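Local coordinates for protein putative dioxygenase (1H-3-hydroxy-4-oxoquinaldine 2,4-dioxygenase) (Mycobacteroides abscessus subsp. abscessus, PDB 6RA3) that cleaves the ring of the Pseudomonas quinolone signal PQS with dioxygen, yielding N-octanoylanthranilate and carbon monoxide on an alpha/beta-hydrolase fold, at residues 116-121 / 209-214. Residues are numbered along the deposited sequence; the frame is centred on the assembly and turned at random.
Sequences AVMILD and AIRHVF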
loop_
_atom_site.group_PDB
_atom_site.type_symbol
_atom_site.label_atom_id
_atom_site.label_comp_id
_atom_site.label_asym_id
_atom_site.label_seq_id
_atom_site.Cartn_x
_atom_site.Cartn_y
_atom_site.Cartn_z
ATOM N N ALA A 116 30.316 7.691 -4.523
ATOM C CA ALA A 116 30.317 8.023 -3.111
ATOM C C ALA A 116 29.356 7.102 -2.373
ATOM O O ALA A 116 28.464 6.488 -2.970
ATOM C CB ALA A 116 29.951 9.490 -2.886
ATOM N N VAL A 117 29.548 7.044 -1.060
ATOM C CA VAL A 117 28.777 6.209 -0.141
ATOM C C VAL A 117 28.693 6.930 1.188
ATOM O O VAL A 117 29.720 7.287 1.764
ATOM C CB VAL A 117 29.414 4.818 0.103
ATOM C CG1 VAL A 117 28.673 4.078 1.240
ATOM C CG2 VAL A 117 29.457 3.993 -1.155
ATOM N N MET A 118 27.488 7.088 1.713
ATOM C CA MET A 118 27.276 7.560 3.076
ATOM C C MET A 118 26.817 6.405 3.959
ATOM O O MET A 118 25.926 5.634 3.576
ATOM C CB MET A 118 26.239 8.683 3.123
ATOM C CG MET A 118 25.902 9.147 4.516
ATOM S SD MET A 118 25.189 10.816 4.643
ATOM C CE MET A 118 26.641 11.711 4.190
ATOM N N ILE A 119 27.410 6.306 5.152
ATOM C CA ILE A 119 27.063 5.285 6.137
ATOM C C ILE A 119 26.661 5.982 7.422
ATOM O O ILE A 119 27.285 6.968 7.828
ATOM C CB ILE A 119 28.222 4.295 6.361
ATOM C CG1 ILE A 119 28.572 3.600 5.033
ATOM C CG2 ILE A 119 27.860 3.275 7.433
ATOM C CD1 ILE A 119 29.771 2.665 5.081
ATOM N N LEU A 120 25.579 5.498 8.027
ATOM C CA LEU A 120 24.993 6.051 9.243
ATOM C C LEU A 120 25.212 5.058 10.385
ATOM O O LEU A 120 24.687 3.937 10.343
ATOM C CB LEU A 120 23.501 6.323 9.055
ATOM C CG LEU A 120 22.983 7.571 8.329
ATOM C CD1 LEU A 120 23.868 8.008 7.189
ATOM C CD2 LEU A 120 21.576 7.281 7.840
ATOM N N ASP A 121 26.009 5.470 11.383
ATOM C CA ASP A 121 26.080 4.840 12.713
ATOM C C ASP A 121 26.476 3.363 12.655
ATOM O O ASP A 121 25.823 2.509 13.251
ATOM C CB ASP A 121 24.754 5.017 13.450
ATOM C CG ASP A 121 24.937 5.380 14.919
ATOM O OD1 ASP A 121 25.243 4.486 15.742
ATOM O OD2 ASP A 121 24.776 6.575 15.254
ATOM N N ALA A 209 34.591 7.989 -2.672
ATOM C CA ALA A 209 34.458 8.842 -1.496
ATOM C C ALA A 209 33.485 8.225 -0.505
ATOM O O ALA A 209 32.349 7.887 -0.856
ATOM C CB ALA A 209 33.976 10.229 -1.897
ATOM N N ILE A 210 33.919 8.075 0.733
ATOM C CA ILE A 210 33.092 7.460 1.759
ATOM C C ILE A 210 32.962 8.424 2.921
ATOM O O ILE A 210 33.945 9.050 3.327
ATOM C CB ILE A 210 33.686 6.111 2.211
ATOM C CG1 ILE A 210 33.702 5.138 1.036
ATOM C CG2 ILE A 210 32.923 5.580 3.382
ATOM C CD1 ILE A 210 34.578 3.918 1.235
ATOM N N ARG A 211 31.754 8.542 3.460
ATOM C CA ARG A 211 31.498 9.393 4.613
ATOM C C ARG A 211 30.698 8.609 5.638
ATOM O O ARG A 211 29.622 8.087 5.325
ATOM C CB ARG A 211 30.753 10.687 4.249
ATOM C CG ARG A 211 30.474 11.579 5.492
ATOM C CD ARG A 211 30.158 13.073 5.186
ATOM N NE ARG A 211 30.964 13.630 4.099
ATOM C CZ ARG A 211 30.753 14.814 3.526
ATOM N NH1 ARG A 211 29.755 15.609 3.932
ATOM N NH2 ARG A 211 31.551 15.216 2.542
ATOM N N HIS A 212 31.215 8.545 6.862
ATOM C CA HIS A 212 30.486 7.985 7.987
ATOM C C HIS A 212 29.941 9.129 8.823
ATOM O O HIS A 212 30.678 10.051 9.188
ATOM C CB HIS A 212 31.383 7.070 8.828
ATOM C CG HIS A 212 30.680 6.422 9.976
ATOM N ND1 HIS A 212 31.334 6.050 11.129
ATOM C CD2 HIS A 212 29.384 6.073 10.149
ATOM C CE1 HIS A 212 30.471 5.508 11.970
ATOM N NE2 HIS A 212 29.279 5.516 11.401
ATOM N N VAL A 213 28.639 9.092 9.070
ATOM C CA VAL A 213 27.942 10.045 9.914
ATOM C C VAL A 213 27.310 9.246 11.038
ATOM O O VAL A 213 26.682 8.212 10.785
ATOM C CB VAL A 213 26.865 10.818 9.129
ATOM C CG1 VAL A 213 26.132 11.748 10.036
ATOM C CG2 VAL A 213 27.482 11.580 7.975
ATOM N N PHE A 214 27.452 9.730 12.267
ATOM C CA PHE A 214 27.060 8.930 13.416
ATOM C C PHE A 214 26.817 9.849 14.595
ATOM O O PHE A 214 27.210 11.015 14.590
ATOM C CB PHE A 214 28.132 7.889 13.744
ATOM C CG PHE A 214 29.501 8.480 13.984
ATOM C CD1 PHE A 214 30.448 8.509 12.966
ATOM C CD2 PHE A 214 29.837 9.004 15.227
ATOM C CE1 PHE A 214 31.721 9.045 13.188
ATOM C CE2 PHE A 214 31.104 9.542 15.457
ATOM C CZ PHE A 214 32.045 9.562 14.436
#
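Val-117, Ile-119 and Asp-121 alternate with Ala-209, Arg-211 and Val-213 in the hydrogen-bond ladder of two parallel strands, their axes 4.7 Å apart. Its straightest rung runs from Val-213 N to Ile-119 O (2.8 Å, 174° at the hydrogen). The last, Asp-121 N to Val-213 O at 2.9 Å, has its donor tilted out of the carbonyl plane, at the point where strand 116-120 has ended. CA-H...O contacts such as Leu-120 CA to Val-213 O (3.1 Å) fill in between.

Apolar contact is clearest on the face of Met-118, Arg-211 and Val-213. The methionine chain bends at chi3 (-69°), and its CE lies 3.9 Å from both Val-213 CG2 and Arg-211 CD. The guanidinium leads away, its NH1 salt-bridged to Glu-259 and Asp-262.

On the other face, chi1 -178° sets His-212 CG anti to the backbone N; the ring presents its edge to Ile-119, with CD2 3.3 Å from Ile-119 O. Leu-122 N donates to NE2, ND1 hydrogen-bonds to His-226 NE2, and Phe-214 CD1 sits over the ring's rim.

Asp-121 OD1 is hydrogen-bonded to His-246 ND1, the probable proton donor/acceptor, while Ser-215 N, just past strand 209-214, holds OD2 and probably helps orient the acid, as in hydrolase-fold catalytic triads.

Strands 90-95 and 236-240 flank the pair within the sheet, helix 253-266 packs on Met-118 and Leu-120, and helix 99-109 covers Val-117 and Ile-119.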